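Local coordinates for protein type ii site-specific deoxyribonuclease (Klebsiella pneumoniae, PDB 6EKR) that probably cuts double-stranded DNA at a specific sequence, as a type IIP restriction endonuclease of the PD-(D/E)xK nuclease class, at residues 188-200 with 220-233. The protein carries 2 engineered substitutions. Numbering follows the deposited sequence.
With SO4 (sulfate ion), chain D.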
loop_
_atom_site.group_PDB
_atom_site.type_symbol
_atom_site.label_atom_id
_atom_site.label_comp_id
_atom_site.label_asym_id
_atom_site.label_seq_id
_atom_site.Cartn_x
_atom_site.Cartn_y
_atom_site.Cartn_z
ATOM N N ASN A 188 24.391 -21.132 2.328
ATOM C CA ASN A 188 22.956 -20.897 2.484
ATOM C C ASN A 188 22.626 -19.443 2.861
ATOM O O ASN A 188 22.254 -19.138 4.002
ATOM C CB ASN A 188 22.332 -21.875 3.479
ATOM C CG ASN A 188 20.830 -21.688 3.604
ATOM O OD1 ASN A 188 20.095 -21.762 2.616
ATOM N ND2 ASN A 188 20.367 -21.423 4.821
ATOM N N ALA A 189 22.790 -18.558 1.882
ATOM C CA ALA A 189 22.406 -17.161 1.993
ATOM C C ALA A 189 22.070 -16.625 0.607
ATOM O O ALA A 189 22.634 -17.068 -0.403
ATOM C CB ALA A 189 23.511 -16.346 2.623
ATOM N N SER A 190 21.143 -15.674 0.570
ATOM C CA SER A 190 20.686 -15.090 -0.679
ATOM C C SER A 190 20.210 -13.673 -0.465
ATOM O O SER A 190 19.835 -13.292 0.650
ATOM C CB SER A 190 19.540 -15.919 -1.251
ATOM O OG SER A 190 18.641 -16.291 -0.223
ATOM N N VAL A 191 20.229 -12.896 -1.543
ATOM C CA VAL A 191 19.671 -11.551 -1.534
ATOM C C VAL A 191 18.267 -11.538 -2.115
ATOM O O VAL A 191 17.871 -12.439 -2.851
ATOM C CB VAL A 191 20.542 -10.557 -2.312
ATOM C CG1 VAL A 191 21.946 -10.568 -1.773
ATOM C CG2 VAL A 191 20.543 -10.876 -3.804
ATOM N N VAL A 192 17.521 -10.505 -1.749
ATOM C CA VAL A 192 16.193 -10.265 -2.267
ATOM C C VAL A 192 16.157 -8.812 -2.693
ATOM O O VAL A 192 16.301 -7.911 -1.865
ATOM C CB VAL A 192 15.125 -10.508 -1.202
ATOM C CG1 VAL A 192 13.756 -10.184 -1.750
ATOM C CG2 VAL A 192 15.167 -11.948 -0.724
ATOM N N ILE A 193 15.978 -8.586 -3.990
ATOM C CA ILE A 193 16.018 -7.235 -4.538
ATOM C C ILE A 193 14.630 -6.730 -4.972
ATOM O O ILE A 193 14.178 -7.009 -6.080
ATOM C CB ILE A 193 17.052 -7.114 -5.668
ATOM C CG1 ILE A 193 18.417 -7.608 -5.163
ATOM C CG2 ILE A 193 17.116 -5.675 -6.172
ATOM C CD1 ILE A 193 19.325 -8.171 -6.235
ATOM N N PRO A 194 13.942 -5.998 -4.073
ATOM C CA PRO A 194 12.688 -5.380 -4.451
ATOM C C PRO A 194 12.946 -4.196 -5.367
ATOM O O PRO A 194 13.683 -3.278 -5.006
ATOM C CB PRO A 194 12.111 -4.904 -3.111
ATOM C CG PRO A 194 12.953 -5.527 -2.052
ATOM C CD PRO A 194 14.276 -5.716 -2.664
ATOM N N LEU A 195 12.344 -4.222 -6.547
ATOM C CA LEU A 195 12.534 -3.160 -7.513
ATOM C C LEU A 195 11.274 -2.336 -7.608
ATOM O O LEU A 195 10.180 -2.898 -7.651
ATOM C CB LEU A 195 12.898 -3.751 -8.868
ATOM C CG LEU A 195 14.203 -4.538 -8.769
ATOM C CD1 LEU A 195 14.002 -6.000 -9.119
ATOM C CD2 LEU A 195 15.279 -3.898 -9.603
ATOM N N LYS A 196 11.446 -1.012 -7.593
ATOM C CA LYS A 196 10.378 -0.035 -7.754
ATOM C C LYS A 196 10.987 1.233 -8.329
ATOM O O LYS A 196 12.036 1.667 -7.871
ATOM C CB LYS A 196 9.752 0.320 -6.409
ATOM C CG LYS A 196 9.058 -0.810 -5.688
ATOM C CD LYS A 196 8.678 -0.398 -4.268
ATOM C CE LYS A 196 8.647 -1.610 -3.362
ATOM N NZ LYS A 196 8.083 -2.775 -4.112
ATOM N N ILE A 197 10.320 1.833 -9.315
ATOM C CA ILE A 197 10.775 3.092 -9.895
ATOM C C ILE A 197 10.734 4.164 -8.805
ATOM O O ILE A 197 11.745 4.825 -8.536
ATOM C CB ILE A 197 9.940 3.528 -11.145
ATOM C CG1 ILE A 197 9.793 2.387 -12.160
ATOM C CG2 ILE A 197 10.555 4.760 -11.825
ATOM C CD1 ILE A 197 11.077 1.897 -12.770
ATOM N N THR A 198 9.563 4.333 -8.192
ATOM C CA THR A 198 9.409 5.138 -6.979
ATOM C C THR A 198 8.590 4.305 -5.992
ATOM O O THR A 198 7.846 3.406 -6.406
ATOM C CB THR A 198 8.759 6.508 -7.240
ATOM O OG1 THR A 198 7.513 6.332 -7.917
ATOM C CG2 THR A 198 9.649 7.378 -8.094
ATOM N N THR A 199 8.741 4.572 -4.696
ATOM C CA THR A 199 8.202 3.660 -3.685
ATOM C C THR A 199 6.762 3.964 -3.287
ATOM O O THR A 199 5.921 3.056 -3.226
ATOM C CB THR A 199 9.095 3.577 -2.419
ATOM O OG1 THR A 199 9.475 4.891 -1.999
ATOM C CG2 THR A 199 10.354 2.747 -2.686
ATOM N N ARG A 200 6.489 5.242 -3.031
ATOM C CA ARG A 200 5.188 5.704 -2.526
ATOM C C ARG A 200 4.813 5.009 -1.211
ATOM O O ARG A 200 5.645 4.910 -0.299
ATOM C CB ARG A 200 4.104 5.567 -3.600
ATOM C CG ARG A 200 4.431 6.325 -4.883
ATOM C CD ARG A 200 4.399 7.831 -4.650
ATOM N NE ARG A 200 4.602 8.579 -5.890
ATOM C CZ ARG A 200 5.781 9.022 -6.321
ATOM N NH1 ARG A 200 6.881 8.807 -5.609
ATOM N NH2 ARG A 200 5.865 9.692 -7.464
ATOM N N GLY A 220 19.956 -15.090 9.411
ATOM C CA GLY A 220 21.101 -14.761 8.560
ATOM C C GLY A 220 21.050 -15.381 7.180
ATOM O O GLY A 220 22.095 -15.608 6.547
ATOM N N VAL A 221 19.833 -15.658 6.714
ATOM C CA VAL A 221 19.626 -16.354 5.445
ATOM C C VAL A 221 19.244 -15.394 4.308
ATOM O O VAL A 221 19.696 -15.569 3.167
ATOM C CB VAL A 221 18.577 -17.477 5.597
ATOM C CG1 VAL A 221 18.523 -18.352 4.349
ATOM C CG2 VAL A 221 18.882 -18.335 6.839
ATOM N N TYR A 222 18.433 -14.381 4.623
ATOM C CA TYR A 222 17.961 -13.420 3.621
ATOM C C TYR A 222 18.320 -11.979 3.924
ATOM O O TYR A 222 18.145 -11.505 5.036
ATOM C CB TYR A 222 16.458 -13.566 3.409
ATOM C CG TYR A 222 16.125 -14.803 2.622
ATOM C CD1 TYR A 222 16.083 -14.774 1.228
ATOM C CD2 TYR A 222 15.884 -16.013 3.261
ATOM C CE1 TYR A 222 15.781 -15.916 0.490
ATOM C CE2 TYR A 222 15.590 -17.162 2.527
ATOM C CZ TYR A 222 15.545 -17.102 1.145
ATOM O OH TYR A 222 15.270 -18.236 0.427
ATOM N N PHE A 223 18.828 -11.288 2.916
ATOM C CA PHE A 223 19.261 -9.911 3.067
ATOM C C PHE A 223 18.655 -9.103 1.939
ATOM O O PHE A 223 18.762 -9.473 0.766
ATOM C CB PHE A 223 20.796 -9.819 3.050
ATOM C CG PHE A 223 21.469 -10.593 4.159
ATOM C CD1 PHE A 223 21.798 -9.970 5.358
ATOM C CD2 PHE A 223 21.777 -11.942 4.001
ATOM C CE1 PHE A 223 22.426 -10.675 6.385
ATOM C CE2 PHE A 223 22.396 -12.660 5.021
ATOM C CZ PHE A 223 22.724 -12.019 6.217
ATOM N N SER A 224 18.005 -8.006 2.299
ATOM C CA SER A 224 17.238 -7.223 1.340
ATOM C C SER A 224 17.984 -5.974 0.949
ATOM O O SER A 224 18.456 -5.233 1.812
ATOM C CB SER A 224 15.877 -6.844 1.912
ATOM O OG SER A 224 15.052 -7.983 2.072
ATOM N N PHE A 225 18.102 -5.752 -0.357
ATOM C CA PHE A 225 18.666 -4.526 -0.884
ATOM C C PHE A 225 17.617 -3.924 -1.779
ATOM O O PHE A 225 17.138 -4.584 -2.705
ATOM C CB PHE A 225 19.905 -4.804 -1.719
ATOM C CG PHE A 225 21.001 -5.511 -0.992
ATOM C CD1 PHE A 225 22.191 -4.854 -0.718
ATOM C CD2 PHE A 225 20.874 -6.851 -0.627
ATOM C CE1 PHE A 225 23.241 -5.516 -0.072
ATOM C CE2 PHE A 225 21.904 -7.511 0.023
ATOM C CZ PHE A 225 23.099 -6.840 0.297
ATOM N N LEU A 226 17.281 -2.666 -1.523
ATOM C CA LEU A 226 16.212 -1.991 -2.233
ATOM C C LEU A 226 16.734 -1.132 -3.376
ATOM O O LEU A 226 17.535 -0.221 -3.163
ATOM C CB LEU A 226 15.420 -1.143 -1.238
ATOM C CG LEU A 226 14.108 -0.478 -1.643
ATOM C CD1 LEU A 226 13.237 -1.398 -2.483
ATOM C CD2 LEU A 226 13.373 -0.053 -0.387
ATOM N N ALA A 227 16.258 -1.417 -4.587
ATOM C CA ALA A 227 16.670 -0.680 -5.788
ATOM C C ALA A 227 15.543 0.180 -6.346
ATOM O O ALA A 227 14.472 -0.330 -6.655
ATOM C CB ALA A 227 17.168 -1.636 -6.856
ATOM N N CYS A 228 15.801 1.481 -6.475
ATOM C CA CYS A 228 14.833 2.424 -7.021
ATOM C C CYS A 228 15.454 3.337 -8.071
ATOM O O CYS A 228 16.656 3.291 -8.302
ATOM C CB CYS A 228 14.233 3.264 -5.902
ATOM S SG CYS A 228 13.367 2.302 -4.659
ATOM N N ILE A 229 14.632 4.166 -8.703
ATOM C CA ILE A 229 15.125 5.147 -9.653
ATOM C C ILE A 229 15.160 6.523 -9.000
ATOM O O ILE A 229 16.181 7.205 -9.026
ATOM C CB ILE A 229 14.278 5.163 -10.971
ATOM C CG1 ILE A 229 14.369 3.814 -11.707
ATOM C CG2 ILE A 229 14.662 6.337 -11.887
ATOM C CD1 ILE A 229 15.762 3.286 -11.894
ATOM N N SER A 230 14.041 6.922 -8.408
ATOM C CA SER A 230 13.948 8.214 -7.749
ATOM C C SER A 230 12.878 8.173 -6.665
ATOM O O SER A 230 12.423 7.102 -6.261
ATOM C CB SER A 230 13.623 9.312 -8.769
ATOM O OG SER A 230 12.239 9.320 -9.115
ATOM N N GLU A 231 12.520 9.358 -6.177
ATOM C CA GLU A 231 11.331 9.560 -5.376
ATOM C C GLU A 231 10.683 10.845 -5.845
ATOM O O GLU A 231 9.973 11.500 -5.094
ATOM C CB GLU A 231 11.672 9.644 -3.887
ATOM C CG GLU A 231 12.122 8.349 -3.248
ATOM C CD GLU A 231 11.103 7.230 -3.360
ATOM O OE1 GLU A 231 9.916 7.500 -3.664
ATOM O OE2 GLU A 231 11.498 6.066 -3.139
ATOM N N THR A 232 10.938 11.198 -7.099
ATOM C CA THR A 232 10.386 12.404 -7.699
ATOM C C THR A 232 8.881 12.319 -7.873
ATOM O O THR A 232 8.318 11.249 -8.110
ATOM C CB THR A 232 10.997 12.692 -9.080
ATOM O OG1 THR A 232 10.761 11.583 -9.958
ATOM C CG2 THR A 232 12.490 12.948 -8.975
ATOM N N GLN A 233 8.232 13.462 -7.739
ATOM C CA GLN A 233 6.834 13.577 -8.085
ATOM C C GLN A 233 6.644 14.822 -8.922
ATOM O O GLN A 233 7.155 15.897 -8.591
ATOM C CB GLN A 233 5.953 13.641 -6.845
ATOM C CG GLN A 233 4.471 13.448 -7.158
ATOM C CD GLN A 233 3.583 13.745 -5.971
ATOM O OE1 GLN A 233 3.627 14.851 -5.403
ATOM N NE2 GLN A 233 2.764 12.763 -5.587
HETATM S S SO4 D . 2.486 9.257 -8.868
HETATM O O1 SO4 D . 3.531 10.171 -9.321
HETATM O O2 SO4 D . 2.856 7.885 -9.208
HETATM O O3 SO4 D . 1.222 9.601 -9.519
HETATM O O4 SO4 D . 2.352 9.386 -7.420
#
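Val191 and Phe225 meet on one face of a parallel strand pair, Val192 and Tyr222 on the other. Val191 CG1 lies 3.5 Å from Phe225 CE2, on the face covered by helix 286-298. On the opposite face, Val192 CG2 meets Tyr222 CD1 (3.6 Å), the two side chains crossing at a slant, and Ser190 OG approaches the same ring obliquely. Strands 190-194 and 222-227, joined through helix 204-217 in a beta-alpha-beta crossover, are neighbours within a mixed sheet. Backbone N-H groups donate alternately from one strand and then the other, from Ser190 N to Val221 O through to Phe225 N to Val192 O. Pro194 has no N-H for the next rung; its CD rests against Phe225 O instead, and its CB meets Leu226 CD1 with the two side chains roughly perpendicular. The ladder resumes through Ala227 N-Pro194 O and Lys196 N-Ala227 O. Farther on, Ile197 and Ile229 lie alongside each other, while Ile197 O accepts from both Ile229 N and Ser230 N.

Beyond strand 222-227 the contact turns polar. A bend at chi2 (-58°) helps return the Glu231 carboxylate to Thr199, whose OG1 donates to Glu231 OE2 over 2.6 Å on the syn side but well out of the carboxylate plane; Tyr265 also bonds OE2. Arg200, itself bent at chi2 (-68°), slides past Glu231 in the reverse direction. The guanidinium and carboxylate planes stand 53° apart, and the salt bridge from Arg200 NH1 to Glu231 OE1 is long, 3.8 Å. At the guanidinium edge, Arg200 NH2 donates to Thr232 O (3.0 Å). Arg200 NE donates to sulfate O4 (2.8 Å) and Arg200 NH2 to sulfate O1 (3.0 Å), both nearly straight. The sulfate, probably from the crystallisation liquor, may mark a spot that favours an anion, to which the guanidinium offers two N-H groups.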